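Local coordinates for ribosomal protein uL16 3-hydroxylase (Escherichia coli, PDB 4CCL) that hydroxylates an arginine of ribosomal protein uL16 at its C-3 position, using iron(II), 2-oxoglutarate and molecular oxygen, and thereby regulates growth, at residues Glu301-Val311 with Val364-Glu372. Numbering follows the deposited sequence.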
loop_
_atom_site.group_PDB
_atom_site.type_symbol
_atom_site.label_atom_id
_atom_site.label_comp_id
_atom_site.label_asym_id
_atom_site.label_seq_id
_atom_site.Cartn_x
_atom_site.Cartn_y
_atom_site.Cartn_z
ATOM N N GLU B 301 -31.771 -19.066 27.487
ATOM C CA GLU B 301 -31.468 -19.091 26.056
ATOM C C GLU B 301 -29.969 -18.981 25.788
ATOM O O GLU B 301 -29.233 -18.366 26.557
ATOM C CB GLU B 301 -32.231 -17.990 25.311
ATOM C CG GLU B 301 -33.668 -18.352 24.967
ATOM C CD GLU B 301 -34.458 -17.172 24.433
ATOM O OE1 GLU B 301 -34.443 -16.105 25.079
ATOM O OE2 GLU B 301 -35.101 -17.313 23.370
ATOM N N VAL B 302 -29.526 -19.578 24.688
ATOM C CA VAL B 302 -28.101 -19.712 24.404
ATOM C C VAL B 302 -27.652 -18.900 23.177
ATOM O O VAL B 302 -28.406 -18.736 22.217
ATOM C CB VAL B 302 -27.722 -21.217 24.303
ATOM C CG1 VAL B 302 -26.759 -21.492 23.162
ATOM C CG2 VAL B 302 -27.168 -21.717 25.632
ATOM N N LEU B 303 -26.430 -18.372 23.237
ATOM C CA LEU B 303 -25.879 -17.530 22.180
ATOM C C LEU B 303 -24.851 -18.307 21.364
ATOM O O LEU B 303 -23.924 -18.887 21.924
ATOM C CB LEU B 303 -25.209 -16.307 22.806
ATOM C CG LEU B 303 -25.377 -14.918 22.182
ATOM C CD1 LEU B 303 -26.134 -14.969 20.870
ATOM C CD2 LEU B 303 -26.066 -13.974 23.156
ATOM N N VAL B 304 -25.009 -18.313 20.044
ATOM C CA VAL B 304 -24.085 -19.042 19.182
ATOM C C VAL B 304 -23.471 -18.177 18.081
ATOM O O VAL B 304 -24.143 -17.346 17.465
ATOM C CB VAL B 304 -24.734 -20.308 18.568
ATOM C CG1 VAL B 304 -25.079 -21.310 19.655
ATOM C CG2 VAL B 304 -25.969 -19.948 17.770
ATOM N N ARG B 305 -22.182 -18.393 17.845
ATOM C CA ARG B 305 -21.427 -17.648 16.846
ATOM C C ARG B 305 -21.762 -18.101 15.427
ATOM O O ARG B 305 -21.911 -19.296 15.159
ATOM C CB ARG B 305 -19.921 -17.787 17.103
ATOM C CG ARG B 305 -19.022 -17.026 16.137
ATOM C CD ARG B 305 -17.590 -17.568 16.154
ATOM N NE ARG B 305 -17.056 -17.702 17.508
ATOM C CZ ARG B 305 -15.790 -18.001 17.790
ATOM N NH1 ARG B 305 -14.914 -18.193 16.812
ATOM N NH2 ARG B 305 -15.395 -18.102 19.053
ATOM N N LEU B 306 -21.884 -17.130 14.529
ATOM C CA LEU B 306 -22.110 -17.385 13.113
ATOM C C LEU B 306 -20.996 -18.272 12.565
ATOM O O LEU B 306 -19.819 -18.016 12.821
ATOM C CB LEU B 306 -22.121 -16.053 12.369
ATOM C CG LEU B 306 -22.941 -15.821 11.104
ATOM C CD1 LEU B 306 -22.610 -14.424 10.624
ATOM C CD2 LEU B 306 -22.649 -16.854 10.025
ATOM N N GLY B 307 -21.366 -19.309 11.819
ATOM C CA GLY B 307 -20.397 -20.220 11.237
ATOM C C GLY B 307 -19.382 -19.522 10.353
ATOM O O GLY B 307 -19.742 -18.783 9.437
ATOM N N GLY B 308 -18.104 -19.746 10.643
ATOM C CA GLY B 308 -17.033 -19.167 9.853
ATOM C C GLY B 308 -16.544 -17.828 10.368
ATOM O O GLY B 308 -15.539 -17.304 9.886
ATOM N N LEU B 309 -17.255 -17.265 11.340
ATOM C CA LEU B 309 -16.867 -15.979 11.907
ATOM C C LEU B 309 -15.618 -16.140 12.759
ATOM O O LEU B 309 -15.571 -16.982 13.655
ATOM C CB LEU B 309 -17.995 -15.380 12.748
ATOM C CG LEU B 309 -17.775 -13.930 13.191
ATOM C CD1 LEU B 309 -18.598 -12.975 12.340
ATOM C CD2 LEU B 309 -18.084 -13.744 14.670
ATOM N N ARG B 310 -14.607 -15.327 12.476
ATOM C CA ARG B 310 -13.322 -15.449 13.151
ATOM C C ARG B 310 -13.202 -14.501 14.342
ATOM O O ARG B 310 -13.382 -13.290 14.210
ATOM C CB ARG B 310 -12.183 -15.232 12.152
ATOM C CG ARG B 310 -12.184 -16.258 11.023
ATOM C CD ARG B 310 -11.409 -15.793 9.796
ATOM N NE ARG B 310 -9.981 -15.629 10.056
ATOM C CZ ARG B 310 -9.117 -16.634 10.146
ATOM N NH1 ARG B 310 -9.533 -17.887 10.012
ATOM N NH2 ARG B 310 -7.835 -16.390 10.381
ATOM N N VAL B 311 -12.906 -15.070 15.506
ATOM C CA VAL B 311 -12.696 -14.289 16.716
ATOM C C VAL B 311 -11.323 -14.617 17.286
ATOM O O VAL B 311 -11.066 -15.749 17.698
ATOM C CB VAL B 311 -13.773 -14.588 17.771
ATOM C CG1 VAL B 311 -13.666 -13.610 18.924
ATOM C CG2 VAL B 311 -15.155 -14.519 17.145
ATOM N N VAL B 364 -24.496 -8.858 18.592
ATOM C CA VAL B 364 -25.647 -9.663 18.198
ATOM C C VAL B 364 -26.448 -8.978 17.088
ATOM O O VAL B 364 -26.807 -9.605 16.091
ATOM C CB VAL B 364 -26.560 -9.984 19.399
ATOM C CG1 VAL B 364 -27.820 -10.703 18.942
ATOM C CG2 VAL B 364 -25.809 -10.826 20.422
ATOM N N ASN B 365 -26.711 -7.684 17.259
ATOM C CA ASN B 365 -27.413 -6.898 16.247
ATOM C C ASN B 365 -26.667 -6.839 14.913
ATOM O O ASN B 365 -27.266 -6.587 13.870
ATOM C CB ASN B 365 -27.692 -5.481 16.760
ATOM C CG ASN B 365 -28.698 -5.461 17.892
ATOM O OD1 ASN B 365 -29.521 -6.365 18.015
ATOM N ND2 ASN B 365 -28.639 -4.426 18.726
ATOM N N SER B 366 -25.359 -7.077 14.956
ATOM C CA SER B 366 -24.537 -7.109 13.751
ATOM C C SER B 366 -24.716 -8.429 13.004
ATOM O O SER B 366 -24.390 -8.531 11.820
ATOM C CB SER B 366 -23.060 -6.913 14.104
ATOM O OG SER B 366 -22.573 -5.674 13.621
ATOM N N GLY B 367 -25.229 -9.432 13.709
ATOM C CA GLY B 367 -25.462 -10.746 13.136
ATOM C C GLY B 367 -24.378 -11.748 13.486
ATOM O O GLY B 367 -24.429 -12.906 13.071
ATOM N N TYR B 368 -23.399 -11.306 14.268
ATOM C CA TYR B 368 -22.225 -12.122 14.562
ATOM C C TYR B 368 -22.534 -13.247 15.553
ATOM O O TYR B 368 -21.870 -14.284 15.554
ATOM C CB TYR B 368 -21.074 -11.243 15.062
ATOM C CG TYR B 368 -20.582 -10.221 14.054
ATOM C CD1 TYR B 368 -20.976 -10.278 12.722
ATOM C CD2 TYR B 368 -19.713 -9.207 14.433
ATOM C CE1 TYR B 368 -20.528 -9.349 11.803
ATOM C CE2 TYR B 368 -19.258 -8.274 13.516
ATOM C CZ TYR B 368 -19.669 -8.351 12.206
ATOM O OH TYR B 368 -19.216 -7.424 11.298
ATOM N N TRP B 369 -23.545 -13.037 16.389
ATOM C CA TRP B 369 -24.045 -14.076 17.286
ATOM C C TRP B 369 -25.572 -14.095 17.231
ATOM O O TRP B 369 -26.197 -13.057 17.024
ATOM C CB TRP B 369 -23.578 -13.824 18.721
ATOM C CG TRP B 369 -22.198 -14.320 19.027
ATOM C CD1 TRP B 369 -21.863 -15.518 19.592
ATOM C CD2 TRP B 369 -20.970 -13.628 18.805
ATOM N NE1 TRP B 369 -20.501 -15.615 19.729
ATOM C CE2 TRP B 369 -19.923 -14.459 19.246
ATOM C CE3 TRP B 369 -20.640 -12.376 18.267
ATOM C CZ2 TRP B 369 -18.584 -14.097 19.175
ATOM C CZ3 TRP B 369 -19.309 -12.011 18.191
ATOM C CH2 TRP B 369 -18.298 -12.868 18.644
ATOM N N PHE B 370 -26.174 -15.268 17.402
ATOM C CA PHE B 370 -27.636 -15.365 17.406
ATOM C C PHE B 370 -28.163 -16.373 18.431
ATOM O O PHE B 370 -27.426 -17.244 18.884
ATOM C CB PHE B 370 -28.175 -15.671 16.004
ATOM C CG PHE B 370 -27.764 -17.016 15.464
ATOM C CD1 PHE B 370 -26.557 -17.175 14.798
ATOM C CD2 PHE B 370 -28.595 -18.117 15.602
ATOM C CE1 PHE B 370 -26.185 -18.409 14.296
ATOM C CE2 PHE B 370 -28.227 -19.350 15.103
ATOM C CZ PHE B 370 -27.021 -19.496 14.447
ATOM N N PHE B 371 -29.440 -16.252 18.786
ATOM C CA PHE B 371 -30.012 -17.006 19.905
ATOM C C PHE B 371 -30.508 -18.410 19.578
ATOM O O PHE B 371 -31.072 -18.649 18.511
ATOM C CB PHE B 371 -31.130 -16.202 20.568
ATOM C CG PHE B 371 -30.642 -15.240 21.603
ATOM C CD1 PHE B 371 -29.963 -15.707 22.712
ATOM C CD2 PHE B 371 -30.865 -13.878 21.479
ATOM C CE1 PHE B 371 -29.506 -14.841 23.676
ATOM C CE2 PHE B 371 -30.409 -13.001 22.446
ATOM C CZ PHE B 371 -29.726 -13.486 23.547
ATOM N N GLU B 372 -30.291 -19.333 20.512
ATOM C CA GLU B 372 -30.861 -20.672 20.434
ATOM C C GLU B 372 -31.317 -21.137 21.812
ATOM O O GLU B 372 -31.669 -22.302 22.002
ATOM C CB GLU B 372 -29.858 -21.673 19.846
ATOM C CG GLU B 372 -29.397 -21.375 18.419
ATOM C CD GLU B 372 -30.446 -21.697 17.361
ATOM O OE1 GLU B 372 -31.652 -21.507 17.627
ATOM O OE2 GLU B 372 -30.060 -22.135 16.256
HETATM O O HOH W 1 -18.223 -17.305 20.164
#
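Val304 and Phe370 form the hydrogen-bonded pair at the centre of a two-stranded antiparallel sheet, each backbone N donating to the other's O at 2.9 Å, while Leu306 N to Tyr368 O and Glu372 N to Val302 O continue the pairing on either side. The two faces of so small a sheet are used differently. Val304 and Phe370 share one, where Val304 CG2 sits over the ring of Phe370, 3.6 Å from its centroid and 15° off the normal; a chi1 of 65° sets Phe370 CG between its own backbone N and carbonyl carbon, which brings the ring back across the neighbouring strand. Leu303, Arg305, Trp369 and Phe371 occupy the other face. Leu303 forks there: CD1 reaches Trp369 CB at 3.5 Å, and CD2 meets Phe371 CE1 at 3.6 Å. The indole lies alongside Arg305, whose CA stands over the five-membered ring, 3.8 Å from its centroid, with Leu309 CD2 also over a face and Val311 CG2 at the far end, 3.9 Å from Trp369 CH2. One water accepts from both Trp369 NE1 and Arg305 NE, in the plane of each group, and the guanidinium goes on to the carbonyl O of Ala337 in helix 330-338. A leucine in place of Trp369 would probably leave that water without its indole donor and open a gap beside Leu309 CD2 and Val311 CG2. At the entry to the second strand, Gly367 closes helix 354-365 in a Schellman motif; beyond the first, a type II turn from Leu306 to Leu309 carries Leu309 CD1 to Tyr368 CD1. Joining the strand after helix 290-298 to the chain's C-terminal strand, this pairing belongs to the winged-helix domain of RoxA, away from the iron site.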